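Local coordinates for protein carbonic anhydrase (Unidentified, PDB 3R1W) that probably catalyses the reversible hydration of carbon dioxide to bicarbonate, as a trimer of left-handed parallel beta-helices of the gamma class, at residues S117-G122 with A135-G140; S71-T76 with Y86-G91; D127-A132 with F147-T152. All coordinates share one frame; numbering follows the deposited sequence.

Contact 1. Residues S117-G122 with A135-G140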
loop_
_atom_site.group_PDB
_atom_site.type_symbol
_atom_site.label_atom_id
_atom_site.label_comp_id
_atom_site.label_asym_id
_atom_site.label_seq_id
_atom_site.Cartn_x
_atom_site.Cartn_y
_atom_site.Cartn_z
ATOM N N SER B 117 -4.052 7.146 5.286
ATOM C CA SER B 117 -3.827 8.584 5.275
ATOM C C SER B 117 -2.391 8.880 4.857
ATOM O O SER B 117 -1.535 7.990 4.852
ATOM C CB SER B 117 -4.167 9.223 6.623
ATOM O OG SER B 117 -3.290 8.799 7.640
ATOM N N MET B 118 -2.139 10.131 4.493
ATOM C CA MET B 118 -0.832 10.539 4.000
ATOM C C MET B 118 -0.464 11.870 4.643
ATOM O O MET B 118 -1.250 12.814 4.609
ATOM C CB MET B 118 -0.861 10.661 2.470
ATOM C CG MET B 118 0.430 11.184 1.874
ATOM S SD MET B 118 0.566 10.859 0.102
ATOM C CE MET B 118 0.854 9.114 0.075
ATOM N N ILE B 119 0.710 11.923 5.268
ATOM C CA ILE B 119 1.188 13.151 5.906
ATOM C C ILE B 119 2.501 13.530 5.241
ATOM O O ILE B 119 3.446 12.746 5.250
ATOM C CB ILE B 119 1.472 12.946 7.402
ATOM C CG1 ILE B 119 0.387 12.091 8.063
ATOM C CG2 ILE B 119 1.636 14.292 8.112
ATOM C CD1 ILE B 119 -0.985 12.689 8.018
ATOM N N MET B 120 2.571 14.748 4.714
ATOM C CA MET B 120 3.652 15.129 3.801
ATOM C C MET B 120 4.729 16.045 4.407
ATOM O O MET B 120 4.631 16.463 5.557
ATOM C CB MET B 120 3.042 15.736 2.537
ATOM C CG MET B 120 2.006 14.797 1.896
ATOM S SD MET B 120 1.176 15.480 0.452
ATOM C CE MET B 120 2.528 15.562 -0.711
ATOM N N ASP B 121 5.761 16.340 3.620
ATOM C CA ASP B 121 6.949 17.033 4.127
ATOM C C ASP B 121 6.631 18.305 4.907
ATOM O O ASP B 121 5.906 19.175 4.427
ATOM C CB ASP B 121 7.909 17.394 2.985
ATOM C CG ASP B 121 8.729 16.205 2.488
ATOM O OD1 ASP B 121 8.720 15.148 3.139
ATOM O OD2 ASP B 121 9.403 16.343 1.440
ATOM N N GLY B 122 7.204 18.412 6.097
ATOM C CA GLY B 122 7.121 19.639 6.862
ATOM C C GLY B 122 5.810 19.814 7.594
ATOM O O GLY B 122 5.615 20.804 8.298
ATOM N N ALA B 135 -7.061 10.568 4.786
ATOM C CA ALA B 135 -6.778 12.002 4.709
ATOM C C ALA B 135 -5.418 12.274 4.083
ATOM O O ALA B 135 -4.512 11.448 4.161
ATOM C CB ALA B 135 -6.848 12.637 6.085
ATOM N N THR B 136 -5.279 13.440 3.460
ATOM C CA THR B 136 -3.958 13.898 3.046
ATOM C C THR B 136 -3.640 15.229 3.709
ATOM O O THR B 136 -4.293 16.244 3.442
ATOM C CB THR B 136 -3.843 14.074 1.529
ATOM O OG1 THR B 136 -4.085 12.824 0.875
ATOM C CG2 THR B 136 -2.451 14.570 1.171
ATOM N N VAL B 137 -2.634 15.214 4.577
ATOM C CA VAL B 137 -2.180 16.421 5.256
ATOM C C VAL B 137 -1.083 17.046 4.415
ATOM O O VAL B 137 -0.001 16.480 4.273
ATOM C CB VAL B 137 -1.659 16.097 6.670
ATOM C CG1 VAL B 137 -1.172 17.356 7.387
ATOM C CG2 VAL B 137 -2.754 15.407 7.486
ATOM N N SER B 138 -1.366 18.227 3.875
ATOM C CA SER B 138 -0.499 18.869 2.889
ATOM C C SER B 138 0.869 19.259 3.457
ATOM O O SER B 138 1.027 19.405 4.660
ATOM C CB SER B 138 -1.198 20.110 2.325
ATOM O OG SER B 138 -2.410 19.770 1.677
ATOM N N PRO B 139 1.863 19.439 2.578
ATOM C CA PRO B 139 3.189 19.832 3.066
ATOM C C PRO B 139 3.100 21.123 3.881
ATOM O O PRO B 139 2.471 22.093 3.436
ATOM C CB PRO B 139 3.978 20.070 1.773
ATOM C CG PRO B 139 3.277 19.229 0.751
ATOM C CD PRO B 139 1.828 19.308 1.113
ATOM N N GLY B 140 3.704 21.115 5.068
ATOM C CA GLY B 140 3.772 22.303 5.906
ATOM C C GLY B 140 2.536 22.568 6.746
ATOM O O GLY B 140 2.512 23.504 7.548
#

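Contact 2. Residues S71-T76 with Y86-G91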
loop_
_atom_site.group_PDB
_atom_site.type_symbol
_atom_site.label_atom_id
_atom_site.label_comp_id
_atom_site.label_asym_id
_atom_site.label_seq_id
_atom_site.Cartn_x
_atom_site.Cartn_y
_atom_site.Cartn_z
ATOM N N SER B 71 2.392 0.188 5.893
ATOM C CA SER B 71 2.753 1.610 5.979
ATOM C C SER B 71 4.146 1.836 5.407
ATOM O O SER B 71 4.992 0.934 5.426
ATOM C CB SER B 71 2.709 2.109 7.432
ATOM O OG SER B 71 1.392 2.065 7.962
ATOM N N VAL B 72 4.378 3.037 4.884
ATOM C CA VAL B 72 5.709 3.436 4.441
ATOM C C VAL B 72 6.062 4.749 5.132
ATOM O O VAL B 72 5.308 5.727 5.059
ATOM C CB VAL B 72 5.801 3.582 2.903
ATOM C CG1 VAL B 72 7.098 4.296 2.490
ATOM C CG2 VAL B 72 5.724 2.209 2.231
ATOM N N LEU B 73 7.187 4.741 5.846
ATOM C CA LEU B 73 7.709 5.938 6.502
ATOM C C LEU B 73 9.028 6.305 5.845
ATOM O O LEU B 73 9.939 5.485 5.780
ATOM C CB LEU B 73 7.961 5.692 7.984
ATOM C CG LEU B 73 6.907 5.054 8.894
ATOM C CD1 LEU B 73 7.147 5.425 10.368
ATOM C CD2 LEU B 73 5.480 5.327 8.471
ATOM N N HIS B 74 9.139 7.535 5.364
ATOM C CA HIS B 74 10.360 7.943 4.693
ATOM C C HIS B 74 10.609 9.435 4.910
ATOM O O HIS B 74 9.897 10.102 5.662
ATOM C CB HIS B 74 10.312 7.567 3.200
ATOM C CG HIS B 74 11.646 7.631 2.516
ATOM N ND1 HIS B 74 11.845 8.298 1.326
ATOM C CD2 HIS B 74 12.853 7.126 2.870
ATOM C CE1 HIS B 74 13.116 8.201 0.974
ATOM N NE2 HIS B 74 13.749 7.494 1.894
ATOM N N ILE B 75 11.644 9.941 4.267
ATOM C CA ILE B 75 12.140 11.271 4.550
ATOM C C ILE B 75 12.607 11.945 3.268
ATOM O O ILE B 75 12.570 11.343 2.191
ATOM C CB ILE B 75 13.290 11.210 5.570
ATOM C CG1 ILE B 75 14.229 10.023 5.278
ATOM C CG2 ILE B 75 12.724 11.048 6.975
ATOM C CD1 ILE B 75 14.991 10.092 3.927
ATOM N N THR B 76 13.045 13.194 3.378
ATOM C CA THR B 76 13.529 13.918 2.204
ATOM C C THR B 76 14.977 14.371 2.404
ATOM O O THR B 76 15.304 14.999 3.408
ATOM C CB THR B 76 12.653 15.148 1.916
ATOM O OG1 THR B 76 11.340 14.719 1.541
ATOM C CG2 THR B 76 13.253 15.992 0.783
ATOM N N TYR B 86 14.036 16.974 5.199
ATOM C CA TYR B 86 12.951 16.780 6.160
ATOM C C TYR B 86 13.104 15.416 6.817
ATOM O O TYR B 86 12.966 14.381 6.156
ATOM C CB TYR B 86 11.586 16.860 5.469
ATOM C CG TYR B 86 11.227 18.234 4.957
ATOM C CD1 TYR B 86 10.713 19.200 5.810
ATOM C CD2 TYR B 86 11.389 18.563 3.617
ATOM C CE1 TYR B 86 10.377 20.461 5.347
ATOM C CE2 TYR B 86 11.055 19.824 3.143
ATOM C CZ TYR B 86 10.553 20.767 4.014
ATOM O OH TYR B 86 10.225 22.023 3.549
ATOM N N PRO B 87 13.412 15.404 8.119
ATOM C CA PRO B 87 13.471 14.138 8.847
ATOM C C PRO B 87 12.061 13.745 9.259
ATOM O O PRO B 87 11.118 14.492 8.986
ATOM C CB PRO B 87 14.288 14.503 10.079
ATOM C CG PRO B 87 13.908 15.937 10.334
ATOM C CD PRO B 87 13.729 16.558 8.985
ATOM N N LEU B 88 11.926 12.595 9.906
ATOM C CA LEU B 88 10.629 12.115 10.357
ATOM C C LEU B 88 10.676 11.917 11.866
ATOM O O LEU B 88 11.451 11.100 12.370
ATOM C CB LEU B 88 10.290 10.796 9.654
ATOM C CG LEU B 88 8.990 10.090 10.032
ATOM C CD1 LEU B 88 7.801 11.003 9.810
ATOM C CD2 LEU B 88 8.870 8.817 9.198
ATOM N N ILE B 89 9.840 12.661 12.584
ATOM C CA ILE B 89 9.851 12.641 14.040
ATOM C C ILE B 89 8.455 12.272 14.522
ATOM O O ILE B 89 7.489 12.935 14.154
ATOM C CB ILE B 89 10.220 14.025 14.603
ATOM C CG1 ILE B 89 11.604 14.446 14.096
ATOM C CG2 ILE B 89 10.184 14.013 16.132
ATOM C CD1 ILE B 89 12.714 13.526 14.560
ATOM N N ILE B 90 8.359 11.208 15.318
ATOM C CA ILE B 90 7.068 10.705 15.794
ATOM C C ILE B 90 7.104 10.464 17.302
ATOM O O ILE B 90 8.045 9.877 17.810
ATOM C CB ILE B 90 6.687 9.384 15.071
ATOM C CG1 ILE B 90 6.564 9.622 13.567
ATOM C CG2 ILE B 90 5.365 8.846 15.608
ATOM C CD1 ILE B 90 6.552 8.330 12.735
ATOM N N GLY B 91 6.080 10.911 18.029
ATOM C CA GLY B 91 6.120 10.817 19.484
ATOM C C GLY B 91 5.639 9.495 20.060
ATOM O O GLY B 91 5.737 8.456 19.405
#

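Contact 3. Residues D127-A132 with F147-T152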
loop_
_atom_site.group_PDB
_atom_site.type_symbol
_atom_site.label_atom_id
_atom_site.label_comp_id
_atom_site.label_asym_id
_atom_site.label_seq_id
_atom_site.Cartn_x
_atom_site.Cartn_y
_atom_site.Cartn_z
ATOM N N ASP B 127 -0.105 17.224 19.591
ATOM C CA ASP B 127 -0.606 16.181 20.491
ATOM C C ASP B 127 -2.116 16.023 20.387
ATOM O O ASP B 127 -2.832 16.995 20.159
ATOM C CB ASP B 127 -0.304 16.537 21.952
ATOM C CG ASP B 127 1.172 16.541 22.280
ATOM O OD1 ASP B 127 2.007 16.201 21.410
ATOM O OD2 ASP B 127 1.493 16.886 23.443
ATOM N N GLU B 128 -2.597 14.800 20.588
ATOM C CA GLU B 128 -4.030 14.545 20.726
ATOM C C GLU B 128 -4.840 15.027 19.523
ATOM O O GLU B 128 -5.823 15.755 19.655
ATOM C CB GLU B 128 -4.540 15.123 22.063
ATOM C CG GLU B 128 -3.810 14.481 23.246
ATOM C CD GLU B 128 -4.268 14.969 24.618
ATOM O OE1 GLU B 128 -5.077 15.918 24.697
ATOM O OE2 GLU B 128 -3.798 14.395 25.624
ATOM N N VAL B 129 -4.407 14.597 18.339
ATOM C CA VAL B 129 -5.091 14.903 17.099
ATOM C C VAL B 129 -5.535 13.587 16.472
ATOM O O VAL B 129 -4.854 12.574 16.611
ATOM C CB VAL B 129 -4.134 15.625 16.114
ATOM C CG1 VAL B 129 -4.688 15.591 14.699
ATOM C CG2 VAL B 129 -3.849 17.059 16.594
ATOM N N ILE B 130 -6.682 13.604 15.805
ATOM C CA ILE B 130 -7.119 12.468 15.001
ATOM C C ILE B 130 -7.057 12.850 13.530
ATOM O O ILE B 130 -7.636 13.860 13.120
ATOM C CB ILE B 130 -8.564 12.036 15.342
ATOM C CG1 ILE B 130 -8.622 11.418 16.742
ATOM C CG2 ILE B 130 -9.084 11.047 14.296
ATOM C CD1 ILE B 130 -10.040 11.170 17.240
ATOM N N VAL B 131 -6.330 12.054 12.747
ATOM C CA VAL B 131 -6.312 12.201 11.293
ATOM C C VAL B 131 -7.163 11.074 10.728
ATOM O O VAL B 131 -6.838 9.892 10.887
ATOM C CB VAL B 131 -4.877 12.143 10.709
ATOM C CG1 VAL B 131 -4.905 12.263 9.170
ATOM C CG2 VAL B 131 -4.011 13.244 11.315
ATOM N N ALA B 132 -8.276 11.445 10.107
ATOM C CA ALA B 132 -9.248 10.462 9.627
ATOM C C ALA B 132 -8.633 9.590 8.557
ATOM O O ALA B 132 -7.732 10.027 7.827
ATOM C CB ALA B 132 -10.488 11.159 9.087
ATOM N N PHE B 147 -8.126 18.260 17.941
ATOM C CA PHE B 147 -9.075 18.302 16.833
ATOM C C PHE B 147 -9.026 17.082 15.933
ATOM O O PHE B 147 -8.022 16.375 15.878
ATOM C CB PHE B 147 -8.871 19.553 15.979
ATOM C CG PHE B 147 -9.292 20.818 16.659
ATOM C CD1 PHE B 147 -8.393 21.540 17.421
ATOM C CD2 PHE B 147 -10.597 21.271 16.548
ATOM C CE1 PHE B 147 -8.786 22.708 18.061
ATOM C CE2 PHE B 147 -10.997 22.438 17.176
ATOM C CZ PHE B 147 -10.091 23.157 17.936
ATOM N N VAL B 148 -10.136 16.855 15.240
ATOM C CA VAL B 148 -10.236 15.842 14.207
ATOM C C VAL B 148 -10.056 16.510 12.851
ATOM O O VAL B 148 -10.687 17.529 12.559
ATOM C CB VAL B 148 -11.617 15.160 14.221
ATOM C CG1 VAL B 148 -11.728 14.172 13.076
ATOM C CG2 VAL B 148 -11.858 14.468 15.554
ATOM N N TYR B 149 -9.190 15.942 12.022
ATOM C CA TYR B 149 -8.981 16.440 10.669
ATOM C C TYR B 149 -9.370 15.385 9.646
ATOM O O TYR B 149 -9.115 14.201 9.849
ATOM C CB TYR B 149 -7.522 16.847 10.480
ATOM C CG TYR B 149 -7.168 18.153 11.165
ATOM C CD1 TYR B 149 -6.849 18.195 12.526
ATOM C CD2 TYR B 149 -7.153 19.348 10.446
ATOM C CE1 TYR B 149 -6.525 19.395 13.143
ATOM C CE2 TYR B 149 -6.837 20.547 11.057
ATOM C CZ TYR B 149 -6.521 20.567 12.398
ATOM O OH TYR B 149 -6.201 21.771 12.991
ATOM N N MET B 150 -9.970 15.809 8.543
ATOM C CA MET B 150 -10.437 14.884 7.520
ATOM C C MET B 150 -10.361 15.504 6.127
ATOM O O MET B 150 -10.502 16.706 5.975
ATOM C CB MET B 150 -11.877 14.456 7.829
ATOM C CG MET B 150 -12.528 13.537 6.838
ATOM S SD MET B 150 -14.059 12.820 7.493
ATOM C CE MET B 150 -13.451 11.955 8.939
ATOM N N GLY B 151 -10.145 14.671 5.119
ATOM C CA GLY B 151 -10.251 15.107 3.738
ATOM C C GLY B 151 -8.933 15.233 2.998
ATOM O O GLY B 151 -7.856 14.982 3.559
ATOM N N THR B 152 -9.036 15.621 1.726
ATOM C CA THR B 152 -7.880 15.832 0.866
ATOM C C THR B 152 -8.092 17.135 0.111
ATOM O O THR B 152 -8.830 17.171 -0.878
ATOM C CB THR B 152 -7.690 14.670 -0.145
ATOM O OG1 THR B 152 -8.840 14.568 -0.993
ATOM C CG2 THR B 152 -7.492 13.342 0.582
#

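Contact 1. Residues S117-G122 with A135-G140
The carbonyl of Met118 and its amide both reach across to 135-140: Met118 N gives its hydrogen to Ala135 O at 2.7 Å, and Met118 O receives Val137 N at 2.8 Å with an N-H...O angle of 163°. Met120 N to Val137 O, 3.1 Å, adds a third rung. All three donors approach nearly along the C=O axis, the ladder of two parallel strands in register. Past the strands, at the turn, a weak bond from Gly140 N to Asp121 O follows, with Gly140 CA-H directed at Gly122 O. Thr136 CA-H adds a contact to Met118 O.

On one face, Ile119 and Val137 run alongside each other. CG1 of Ile119 stands anti to its carbonyl carbon (chi1 -42°), and its terminal CD1 presses on Val137 CG2 at 3.3 Å, tighter than usual for two carbons. On the Met118-Thr136 side, Met120 CB runs alongside Pro139 CG at 3.9 Å, while the chain crosses Thr136 obliquely, SD against CG2.

Consecutive coils of the beta-helix are joined here. Strand 101-103 bonds to the other edge of 118-119, Val131 of strand 130-131 meets Ser117 and Ile119, and Met118 packs on Lys116 and Met120 on Ala133 of the second subunit.

Contact 2. Residues S71-T76 with Y86-G91
Leu88 lays its CD2 methyl on the CB of Leu73, 3.5 Å away and tighter than usual for two carbons, the two side chains crossing at about a right angle. Further along, Leu73 CD1 meets Ile90 CD1 at 3.8 Å, again crosswise. Ile75 enters from the turn: its CG2 comes to 3.6 Å from Leu88 CB and also lies over the peptide between Pro87 and Leu88. With CG1 in the crowded position between backbone N and carbonyl carbon (chi1 41°), CD1 of Ile75 lies over the rim of one face of the His74 ring.

Strands 72-74 and 88-90 belong to different faces of the prism-like beta-helix, so their axes stay 8.6 Å apart at 120° and the aliphatic groups between them fill its interior. Where the chain leaves and re-enters the coil around the excursion 77-85, Thr76 and Tyr86 form a single antiparallel hydrogen-bonded pair. Thr76 N reaches Tyr86 O at 3.0 Å and 174°, and Tyr86 N returns to Thr76 O at 3.0 Å, each on a carbonyl lone pair. Thr76 CB touches the Tyr86 ring at its edge, and its OG1 bonds Asp121. His74 points away from this interior; NE2 bonds Asp55 OD1, and its ring meets His103 of its own chain and His98 of the second subunit, resembling the histidine cluster that holds the metal between subunits in gamma-class relatives.

Contact 3. Residues D127-A132 with F147-T152
Ile130 O is gripped by one hydrogen bond and one CA-H contact from 147-152. Tyr149 N donates the hydrogen bond at 2.8 Å and 171°, nearly along the C=O axis; the CA-H of Val148 comes in beside that bond at 3.4 Å from Val148 CA to Ile130 O. Two more amides complete the ladder: Ile130 N to Phe147 O at 3.1 Å, held in the carbonyl plane, and Ala132 N to Tyr149 O at 2.9 Å. The three bonds are close to straight, as befits parallel strands in even register.

Ile130 and Val148 stand side by side on one face, both Ile130 CB and its terminal CD1 lying 4.1 Å from Val148 CG2. Alongside, Val129 CG1 reaches Tyr149 CD1 at 4.0 Å, the two side chains crossing obliquely. The phenol oxygen of Tyr149 is held elsewhere, by Glu144 N.

These strands close the parallel part of one face of the beta-helix. Strand 155-159 runs antiparallel beyond 147-150, Leu143 of strand 142-143 backs Val129, Val131 and Tyr149, and helix 162-184 lies over Ile130 and Val148 through Glu164.

How the contacts relate
Contact 2 closes along the chain before contact 1 opens, whereas contacts 1 and 3 interleave, strand 130-131 leading on to 136-137. Contact 1 lies in one sheet, which contact 2 reaches through 72-74 alone, 88-90 lying in a second face; their centres are about 11 Å apart. Asp121 OD2 lies 2.5 Å from Thr76 OG1, a probable hydrogen bond tying turn to excursion. Contact 3, centre to centre about 11 Å from contact 1 and 18 Å from contact 2, lies on a third face; a probable bond from Thr136 N to Gly151 O links it to contact 1. Contacts 1 and 2 touch the second subunit; contact 3 finishes the coil stack beside the C-terminal helix.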